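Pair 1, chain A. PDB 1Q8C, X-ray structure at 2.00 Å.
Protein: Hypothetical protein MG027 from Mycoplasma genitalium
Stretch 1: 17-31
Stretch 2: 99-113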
# COMPACT_ATOMS: atom_id res chain seq x y z
N ARG A 17 0.80 12.06 -3.27
CA ARG A 17 1.67 11.13 -4.00
C ARG A 17 1.44 9.69 -3.59
O ARG A 17 1.48 8.78 -4.41
CB ARG A 17 3.12 11.46 -3.72
CG ARG A 17 3.36 12.90 -3.68
CD ARG A 17 4.62 13.28 -4.27
NE ARG A 17 4.51 13.17 -5.70
CZ ARG A 17 5.08 14.00 -6.54
NH1 ARG A 17 5.80 15.00 -6.10
NH2 ARG A 17 4.96 13.80 -7.84
N ARG A 18 1.23 9.48 -2.30
CA ARG A 18 0.82 8.19 -1.78
C ARG A 18 -0.53 7.77 -2.37
O ARG A 18 -0.68 6.63 -2.79
CB ARG A 18 0.77 8.26 -0.25
CG ARG A 18 2.12 8.21 0.42
CD ARG A 18 2.04 8.18 1.94
NE ARG A 18 3.37 8.27 2.55
CZ ARG A 18 3.93 9.38 3.03
NH1 ARG A 18 3.28 10.54 3.05
NH2 ARG A 18 5.18 9.32 3.49
N ILE A 19 -1.50 8.67 -2.43
CA ILE A 19 -2.82 8.36 -3.02
C ILE A 19 -2.68 7.88 -4.47
O ILE A 19 -3.31 6.91 -4.87
CB ILE A 19 -3.80 9.57 -2.88
CG1 ILE A 19 -4.20 9.76 -1.40
CG2 ILE A 19 -5.03 9.38 -3.72
CD1 ILE A 19 -4.94 11.08 -1.07
N ALA A 20 -1.80 8.53 -5.23
CA ALA A 20 -1.53 8.12 -6.61
C ALA A 20 -1.00 6.68 -6.73
O ALA A 20 -1.36 5.97 -7.66
CB ALA A 20 -0.56 9.12 -7.29
N VAL A 21 -0.18 6.24 -5.79
CA VAL A 21 0.33 4.87 -5.81
C VAL A 21 -0.80 3.90 -5.44
O VAL A 21 -1.02 2.88 -6.10
CB VAL A 21 1.52 4.76 -4.87
CG1 VAL A 21 2.08 3.36 -4.88
CG2 VAL A 21 2.61 5.76 -5.31
N VAL A 22 -1.55 4.24 -4.39
CA VAL A 22 -2.67 3.42 -3.95
C VAL A 22 -3.68 3.17 -5.09
O VAL A 22 -4.11 2.04 -5.32
CB VAL A 22 -3.39 4.10 -2.78
CG1 VAL A 22 -4.75 3.43 -2.52
CG2 VAL A 22 -2.52 4.03 -1.51
N GLU A 23 -4.06 4.23 -5.78
CA GLU A 23 -5.03 4.10 -6.86
C GLU A 23 -4.47 3.21 -7.96
O GLU A 23 -5.18 2.39 -8.52
CB GLU A 23 -5.43 5.47 -7.42
CG GLU A 23 -6.92 5.79 -7.36
CD GLU A 23 -7.85 4.58 -7.45
OE1 GLU A 23 -8.41 4.35 -8.55
OE2 GLU A 23 -8.03 3.86 -6.41
N PHE A 24 -3.18 3.36 -8.23
CA PHE A 24 -2.50 2.54 -9.23
C PHE A 24 -2.53 1.04 -8.87
O PHE A 24 -2.97 0.20 -9.66
CB PHE A 24 -1.05 3.02 -9.36
CG PHE A 24 -0.23 2.20 -10.28
CD1 PHE A 24 -0.45 2.20 -11.64
CD2 PHE A 24 0.81 1.42 -9.77
CE1 PHE A 24 0.34 1.41 -12.49
CE2 PHE A 24 1.60 0.66 -10.59
CZ PHE A 24 1.36 0.65 -11.96
N ILE A 25 -2.07 0.74 -7.66
CA ILE A 25 -2.02 -0.62 -7.15
C ILE A 25 -3.44 -1.19 -7.24
O ILE A 25 -3.64 -2.26 -7.80
CB ILE A 25 -1.51 -0.64 -5.68
CG1 ILE A 25 -0.03 -0.25 -5.59
CG2 ILE A 25 -1.70 -2.03 -5.09
CD1 ILE A 25 0.46 0.02 -4.18
N PHE A 26 -4.42 -0.43 -6.74
CA PHE A 26 -5.83 -0.81 -6.76
C PHE A 26 -6.30 -1.29 -8.13
O PHE A 26 -7.01 -2.29 -8.22
CB PHE A 26 -6.73 0.36 -6.36
CG PHE A 26 -8.20 0.03 -6.37
CD1 PHE A 26 -8.68 -1.03 -5.63
CD2 PHE A 26 -9.10 0.79 -7.11
CE1 PHE A 26 -10.03 -1.35 -5.62
CE2 PHE A 26 -10.45 0.49 -7.12
CZ PHE A 26 -10.93 -0.59 -6.36
N SER A 27 -5.91 -0.55 -9.17
CA SER A 27 -6.35 -0.82 -10.54
C SER A 27 -5.74 -2.11 -11.07
O SER A 27 -6.30 -2.72 -11.98
CB SER A 27 -5.99 0.34 -11.48
OG SER A 27 -4.57 0.46 -11.66
N LEU A 28 -4.60 -2.50 -10.50
CA LEU A 28 -3.89 -3.71 -10.87
C LEU A 28 -4.40 -4.96 -10.15
O LEU A 28 -4.29 -6.07 -10.68
CB LEU A 28 -2.40 -3.59 -10.53
CG LEU A 28 -1.41 -2.66 -11.25
CD1 LEU A 28 -0.11 -2.67 -10.50
CD2 LEU A 28 -1.14 -3.10 -12.67
N LEU A 29 -4.96 -4.80 -8.94
CA LEU A 29 -5.34 -5.99 -8.18
C LEU A 29 -6.47 -6.81 -8.80
O LEU A 29 -6.67 -7.95 -8.43
CB LEU A 29 -5.65 -5.65 -6.71
CG LEU A 29 -4.42 -5.17 -5.95
CD1 LEU A 29 -4.84 -4.67 -4.57
CD2 LEU A 29 -3.34 -6.27 -5.85
N PHE A 30 -7.18 -6.23 -9.76
CA PHE A 30 -8.26 -6.91 -10.46
C PHE A 30 -7.75 -7.91 -11.51
O PHE A 30 -8.49 -8.77 -11.96
CB PHE A 30 -9.15 -5.88 -11.15
CG PHE A 30 -9.86 -4.94 -10.21
CD1 PHE A 30 -11.10 -5.26 -9.68
CD2 PHE A 30 -9.28 -3.72 -9.86
CE1 PHE A 30 -11.75 -4.40 -8.81
CE2 PHE A 30 -9.92 -2.86 -9.00
CZ PHE A 30 -11.16 -3.19 -8.47
N PHE A 31 -6.48 -7.77 -11.91
CA PHE A 31 -5.90 -8.48 -13.05
C PHE A 31 -4.51 -9.05 -12.78
O PHE A 31 -3.64 -9.07 -13.68
CB PHE A 31 -5.80 -7.50 -14.22
CG PHE A 31 -7.09 -6.81 -14.54
CD1 PHE A 31 -8.08 -7.45 -15.26
CD2 PHE A 31 -7.33 -5.51 -14.11
CE1 PHE A 31 -9.28 -6.82 -15.55
CE2 PHE A 31 -8.53 -4.88 -14.40
CZ PHE A 31 -9.50 -5.53 -15.12
N ASP A 99 -11.15 -5.64 2.03
CA ASP A 99 -11.52 -5.29 0.65
C ASP A 99 -10.27 -4.97 -0.19
O ASP A 99 -9.16 -4.94 0.34
CB ASP A 99 -12.56 -4.15 0.63
CG ASP A 99 -12.11 -2.94 -0.14
OD1 ASP A 99 -12.77 -2.54 -1.13
OD2 ASP A 99 -11.08 -2.33 0.19
N LEU A 100 -10.44 -4.77 -1.49
CA LEU A 100 -9.30 -4.53 -2.37
C LEU A 100 -8.71 -3.13 -2.29
O LEU A 100 -7.53 -2.95 -2.54
CB LEU A 100 -9.66 -4.86 -3.82
CG LEU A 100 -9.53 -6.34 -4.16
CD1 LEU A 100 -9.70 -6.55 -5.66
CD2 LEU A 100 -8.18 -6.90 -3.69
N LEU A 101 -9.52 -2.12 -2.00
CA LEU A 101 -8.98 -0.79 -1.78
C LEU A 101 -8.18 -0.80 -0.49
O LEU A 101 -7.08 -0.28 -0.47
CB LEU A 101 -10.09 0.26 -1.72
CG LEU A 101 -9.71 1.73 -1.46
CD1 LEU A 101 -8.64 2.23 -2.42
CD2 LEU A 101 -10.96 2.57 -1.60
N THR A 102 -8.71 -1.41 0.56
CA THR A 102 -7.99 -1.48 1.83
C THR A 102 -6.73 -2.30 1.67
O THR A 102 -5.71 -1.99 2.28
CB THR A 102 -8.84 -2.11 2.96
OG1 THR A 102 -9.06 -3.51 2.68
CG2 THR A 102 -10.23 -1.49 3.03
N THR A 103 -6.78 -3.33 0.83
CA THR A 103 -5.59 -4.10 0.50
C THR A 103 -4.57 -3.20 -0.22
O THR A 103 -3.40 -3.23 0.09
CB THR A 103 -5.93 -5.35 -0.37
OG1 THR A 103 -6.81 -6.24 0.33
CG2 THR A 103 -4.69 -6.20 -0.61
N ALA A 104 -5.02 -2.39 -1.18
CA ALA A 104 -4.12 -1.55 -1.97
C ALA A 104 -3.42 -0.53 -1.07
O ALA A 104 -2.25 -0.21 -1.27
CB ALA A 104 -4.90 -0.84 -3.09
N VAL A 105 -4.16 -0.02 -0.09
CA VAL A 105 -3.61 0.87 0.92
C VAL A 105 -2.55 0.15 1.77
O VAL A 105 -1.49 0.72 2.04
CB VAL A 105 -4.70 1.41 1.87
CG1 VAL A 105 -4.05 2.12 3.07
CG2 VAL A 105 -5.66 2.33 1.13
N VAL A 106 -2.82 -1.08 2.19
CA VAL A 106 -1.86 -1.83 3.00
C VAL A 106 -0.61 -2.20 2.16
O VAL A 106 0.51 -2.09 2.63
CB VAL A 106 -2.46 -3.11 3.61
CG1 VAL A 106 -1.35 -3.95 4.26
CG2 VAL A 106 -3.52 -2.78 4.66
N LEU A 107 -0.78 -2.63 0.92
CA LEU A 107 0.37 -2.95 0.08
C LEU A 107 1.24 -1.73 -0.20
O LEU A 107 2.44 -1.87 -0.42
CB LEU A 107 -0.08 -3.56 -1.24
CG LEU A 107 -0.62 -4.98 -1.06
CD1 LEU A 107 -1.44 -5.37 -2.26
CD2 LEU A 107 0.53 -5.94 -0.84
N CYS A 108 0.65 -0.54 -0.21
CA CYS A 108 1.43 0.66 -0.48
C CYS A 108 2.36 0.94 0.70
O CYS A 108 3.51 1.28 0.51
CB CYS A 108 0.52 1.86 -0.79
SG CYS A 108 1.38 3.46 -1.09
N ALA A 109 1.83 0.77 1.91
CA ALA A 109 2.57 0.97 3.15
C ALA A 109 3.77 0.01 3.29
O ALA A 109 4.85 0.40 3.75
CB ALA A 109 1.62 0.79 4.35
N LEU A 110 3.52 -1.25 2.95
CA LEU A 110 4.56 -2.28 2.89
C LEU A 110 5.61 -1.92 1.84
O LEU A 110 6.80 -2.08 2.07
CB LEU A 110 3.96 -3.63 2.50
CG LEU A 110 2.96 -4.26 3.47
CD1 LEU A 110 2.35 -5.54 2.95
CD2 LEU A 110 3.68 -4.55 4.75
N SER A 111 5.14 -1.46 0.69
CA SER A 111 6.02 -1.13 -0.42
C SER A 111 6.88 0.06 -0.06
O SER A 111 8.04 0.10 -0.41
CB SER A 111 5.21 -0.80 -1.68
OG SER A 111 4.38 -1.89 -2.04
N GLU A 112 6.30 0.99 0.70
CA GLU A 112 6.97 2.23 1.04
C GLU A 112 7.98 2.01 2.14
O GLU A 112 9.05 2.60 2.14
CB GLU A 112 5.98 3.33 1.45
CG GLU A 112 6.72 4.58 1.92
CD GLU A 112 5.85 5.78 2.28
OE1 GLU A 112 6.44 6.75 2.81
OE2 GLU A 112 4.62 5.77 2.03
N GLN A 113 7.64 1.19 3.12
CA GLN A 113 8.60 0.93 4.16
C GLN A 113 9.80 0.22 3.58
O GLN A 113 10.93 0.43 4.02
CB GLN A 113 8.00 0.10 5.28
CG GLN A 113 8.98 -0.04 6.42
CD GLN A 113 8.34 -0.49 7.72
OE1 GLN A 113 8.32 0.26 8.68
NE2 GLN A 113 7.86 -1.71 7.74

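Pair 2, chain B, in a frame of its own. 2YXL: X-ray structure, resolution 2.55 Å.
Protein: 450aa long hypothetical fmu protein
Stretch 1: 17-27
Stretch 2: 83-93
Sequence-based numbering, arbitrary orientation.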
# COMPACT_ATOMS: atom_id res chain seq x y z
N ALA B 17 3.26 21.97 4.92
CA ALA B 17 3.74 20.64 4.58
C ALA B 17 2.65 19.56 4.59
O ALA B 17 2.51 18.83 3.60
CB ALA B 17 4.91 20.23 5.48
N ILE B 18 1.89 19.45 5.68
CA ILE B 18 0.84 18.41 5.75
C ILE B 18 -0.31 18.71 4.81
O ILE B 18 -0.90 17.79 4.26
CB ILE B 18 0.24 18.16 7.17
CG1 ILE B 18 0.76 19.15 8.20
CG2 ILE B 18 0.37 16.69 7.57
CD1 ILE B 18 -0.11 20.37 8.33
N ILE B 19 -0.64 19.99 4.65
CA ILE B 19 -1.68 20.40 3.72
C ILE B 19 -1.32 19.92 2.31
O ILE B 19 -2.13 19.28 1.65
CB ILE B 19 -1.95 21.93 3.74
CG1 ILE B 19 -2.54 22.34 5.09
CG2 ILE B 19 -2.91 22.32 2.59
CD1 ILE B 19 -2.60 23.84 5.32
N GLU B 20 -0.09 20.21 1.88
CA GLU B 20 0.38 19.77 0.57
C GLU B 20 0.47 18.24 0.47
O GLU B 20 0.15 17.67 -0.57
CB GLU B 20 1.71 20.44 0.19
CG GLU B 20 2.28 19.99 -1.17
CD GLU B 20 2.73 21.14 -2.07
OE1 GLU B 20 2.77 20.93 -3.30
OE2 GLU B 20 3.03 22.24 -1.57
N ALA B 21 0.86 17.59 1.56
CA ALA B 21 0.94 16.13 1.59
C ALA B 21 -0.43 15.48 1.49
O ALA B 21 -0.61 14.49 0.78
CB ALA B 21 1.67 15.65 2.85
N ILE B 22 -1.40 16.06 2.20
CA ILE B 22 -2.78 15.58 2.18
C ILE B 22 -3.42 15.85 0.82
O ILE B 22 -4.15 15.00 0.29
CB ILE B 22 -3.61 16.18 3.35
CG1 ILE B 22 -3.08 15.67 4.71
CG2 ILE B 22 -5.09 15.87 3.21
CD1 ILE B 22 -3.09 14.15 4.90
N ARG B 23 -3.14 17.02 0.25
CA ARG B 23 -3.63 17.36 -1.08
C ARG B 23 -3.04 16.44 -2.14
O ARG B 23 -3.78 15.89 -2.97
CB ARG B 23 -3.34 18.83 -1.42
CG ARG B 23 -3.98 19.33 -2.73
CD ARG B 23 -3.14 18.96 -3.95
NE ARG B 23 -3.85 19.19 -5.21
CZ ARG B 23 -4.71 18.34 -5.76
NH1 ARG B 23 -5.00 17.18 -5.17
NH2 ARG B 23 -5.31 18.66 -6.90
N LEU B 24 -1.72 16.28 -2.13
CA LEU B 24 -1.05 15.44 -3.13
C LEU B 24 -1.34 13.96 -2.94
O LEU B 24 -1.31 13.19 -3.90
CB LEU B 24 0.46 15.68 -3.14
CG LEU B 24 0.99 17.03 -3.65
CD1 LEU B 24 2.50 17.05 -3.52
CD2 LEU B 24 0.57 17.32 -5.09
N GLY B 25 -1.65 13.57 -1.70
CA GLY B 25 -2.00 12.19 -1.37
C GLY B 25 -3.27 11.71 -2.05
O GLY B 25 -3.52 10.51 -2.14
N GLU B 26 -4.05 12.66 -2.54
CA GLU B 26 -5.30 12.38 -3.21
C GLU B 26 -5.05 11.97 -4.66
O GLU B 26 -5.83 11.20 -5.23
CB GLU B 26 -6.21 13.60 -3.16
CG GLU B 26 -7.68 13.29 -3.05
CD GLU B 26 -8.51 14.51 -2.69
OE1 GLU B 26 -8.34 15.57 -3.34
OE2 GLU B 26 -9.35 14.40 -1.77
N ILE B 27 -3.96 12.47 -5.24
CA ILE B 27 -3.66 12.22 -6.66
C ILE B 27 -2.41 11.37 -6.90
O ILE B 27 -2.23 10.83 -7.99
CB ILE B 27 -3.57 13.54 -7.48
CG1 ILE B 27 -2.53 14.50 -6.89
CG2 ILE B 27 -4.95 14.20 -7.59
CD1 ILE B 27 -2.24 15.74 -7.74
N ASP B 83 -12.93 22.60 -3.64
CA ASP B 83 -11.56 22.69 -4.18
C ASP B 83 -10.59 21.80 -3.37
O ASP B 83 -10.70 21.73 -2.14
CB ASP B 83 -11.11 24.16 -4.16
CG ASP B 83 -9.61 24.33 -4.35
OD1 ASP B 83 -8.87 24.20 -3.35
OD2 ASP B 83 -9.18 24.61 -5.50
N PRO B 84 -9.63 21.14 -4.06
CA PRO B 84 -8.72 20.16 -3.44
C PRO B 84 -7.84 20.74 -2.31
O PRO B 84 -7.56 20.03 -1.34
CB PRO B 84 -7.83 19.71 -4.60
CG PRO B 84 -8.54 20.09 -5.82
CD PRO B 84 -9.35 21.30 -5.50
N TRP B 85 -7.41 21.99 -2.46
CA TRP B 85 -6.57 22.63 -1.43
C TRP B 85 -7.40 22.97 -0.20
O TRP B 85 -6.93 22.80 0.93
CB TRP B 85 -5.84 23.86 -1.98
CG TRP B 85 -4.81 23.49 -2.99
CD1 TRP B 85 -4.94 23.51 -4.35
CD2 TRP B 85 -3.48 23.01 -2.73
NE1 TRP B 85 -3.78 23.08 -4.95
CE2 TRP B 85 -2.87 22.76 -3.97
CE3 TRP B 85 -2.76 22.76 -1.55
CZ2 TRP B 85 -1.56 22.29 -4.09
CZ3 TRP B 85 -1.45 22.28 -1.67
CH2 TRP B 85 -0.87 22.05 -2.92
N LEU B 86 -8.63 23.44 -0.43
CA LEU B 86 -9.56 23.71 0.65
C LEU B 86 -9.88 22.43 1.42
O LEU B 86 -9.76 22.40 2.65
CB LEU B 86 -10.84 24.36 0.13
CG LEU B 86 -11.88 24.80 1.16
CD1 LEU B 86 -11.31 25.78 2.18
CD2 LEU B 86 -13.08 25.41 0.45
N ARG B 87 -10.26 21.37 0.70
CA ARG B 87 -10.57 20.08 1.32
C ARG B 87 -9.40 19.58 2.18
O ARG B 87 -9.61 19.14 3.31
CB ARG B 87 -10.96 19.03 0.27
CG ARG B 87 -11.16 17.62 0.83
CD ARG B 87 -11.84 16.66 -0.15
NE ARG B 87 -11.10 16.52 -1.41
CZ ARG B 87 -11.42 17.15 -2.54
NH1 ARG B 87 -10.68 16.96 -3.63
NH2 ARG B 87 -12.46 17.96 -2.60
N ALA B 88 -8.19 19.64 1.64
CA ALA B 88 -6.99 19.22 2.35
C ALA B 88 -6.77 20.06 3.61
O ALA B 88 -6.47 19.52 4.67
CB ALA B 88 -5.77 19.29 1.44
N ALA B 89 -6.93 21.38 3.49
CA ALA B 89 -6.75 22.27 4.64
C ALA B 89 -7.79 21.99 5.73
O ALA B 89 -7.45 21.94 6.91
CB ALA B 89 -6.80 23.73 4.21
N LEU B 90 -9.04 21.79 5.31
CA LEU B 90 -10.12 21.50 6.25
C LEU B 90 -9.87 20.18 6.99
O LEU B 90 -10.09 20.09 8.20
CB LEU B 90 -11.47 21.49 5.54
CG LEU B 90 -12.06 22.83 5.07
CD1 LEU B 90 -13.33 22.61 4.28
CD2 LEU B 90 -12.33 23.77 6.25
N ARG B 91 -9.38 19.17 6.27
CA ARG B 91 -9.04 17.88 6.86
C ARG B 91 -7.93 18.01 7.91
O ARG B 91 -8.02 17.44 9.01
CB ARG B 91 -8.64 16.87 5.79
CG ARG B 91 -9.82 16.30 5.00
CD ARG B 91 -9.37 15.53 3.77
NE ARG B 91 -10.49 14.78 3.19
CZ ARG B 91 -10.44 14.09 2.06
NH1 ARG B 91 -9.33 14.02 1.34
NH2 ARG B 91 -11.53 13.45 1.64
N VAL B 92 -6.90 18.76 7.57
CA VAL B 92 -5.78 19.03 8.46
C VAL B 92 -6.25 19.75 9.73
O VAL B 92 -5.89 19.35 10.85
CB VAL B 92 -4.68 19.84 7.73
CG1 VAL B 92 -3.68 20.44 8.71
CG2 VAL B 92 -3.98 18.97 6.69
N ALA B 93 -7.08 20.78 9.56
CA ALA B 93 -7.57 21.59 10.68
C ALA B 93 -8.49 20.81 11.61
O ALA B 93 -8.37 20.92 12.83
CB ALA B 93 -8.25 22.86 10.17
O HOH W 1 -7.35 15.89 0.67
O HOH W 2 -7.35 17.39 -1.52
O HOH W 3 -10.16 11.94 -1.15

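Helix pairs with the same backbone geometry can be held together by quite different side chains, and these two contacts are a compact example. In each, two helices run with their N-to-C directions 124° (pair 1) or 121° (pair 2) apart, and their axes approach to 8.4 Å. Fourteen central residues superpose with an RMSD of 0.3 Å, and the buried surface is similar, 704 Å² in pair 1 and 672 Å² in pair 2.

The crossing is close where a small residue lies at its centre. Ala104(A) matches Ala88(B), with side-chain centres only 0.2 Å apart. In pair 1 the CB of Ala104(A) lies 3.7 Å from the backbone O of Val22(A) and 3.7 Å from the N of Phe26(A); in pair 2 the CB of Ala88(B) lies 3.6 Å from the O of Ile19(B) and 3.7 Å from the N of Arg23(B). A methyl group thus rests directly against the opposing backbone in both. Beside it, Val22(A) and its match Ile19(B) are knobs in equivalent holes: Val22(A) sits among Leu101(A), Ala104(A), Val105(A) and Cys108(A), and Ile19(B) among Trp85(B), Ala88(B), Ala89(B) and Val92(B). Here bulk is exchanged across the interface. Val22(A) CG1 meets Val105(A) CG2 at 3.9 Å, whereas the longer Ile19(B) reaches the smaller Ala89(B), CD1 to CB, at 4.3 Å. Ile25(A) and Ile22(B) also coincide, each placing CG2 near the central alanine CB, at 4.0 Å from Ala104(A) and 3.9 Å from Ala88(B).

The second helix starts alike in both. Asp99(A) and Asp83(B) are N-caps: Asp99(A) OD2 accepts from Thr102(A) N at 2.6 Å, and Asp83(B) OD1 from Leu86(B) N at 3.0 Å.

Around this common centre the chemistry diverges. At one matched pair of positions, pair 1 has an aromatic ring against an aliphatic side chain, with Phe26(A) CE1 4.2 Å from Leu101(A) CB. Pair 2 reverses the helix that supplies the ring: the CG of Arg23(B) lies over the six-membered ring of Trp85(B), 3.7 Å from its centroid, a CH-pi contact made by the aliphatic part of the arginine. Its guanidinium presents a face to Pro84(B), NH2 to CB 3.6 Å.

The contrast is sharpest at Leu29(A) and Glu26(B), although their CA atoms lie 1.6 Å apart after superposition. Leu29(A) packs among aliphatic groups, its CD1 4.2 Å from Thr103(A) CG2 and its CD2 4.2 Å from Leu107(A) CD1. The matching partners in pair 2 are Arg87(B) and Arg91(B), and Glu26(B) forms salt bridges with both. Arg87(B) gives it two hydrogen bonds, NH1 to OE1 at 2.7 Å and NE to OE2 at 2.8 Å, while that from Arg91(B) NH1 to OE2, at 3.1 Å, is weak. At these three matched positions pair 1 thus has a mainly apolar contact and pair 2 an ionic cluster, on backbones that agree closely at the partner positions and less closely at Leu29(A) and Glu26(B).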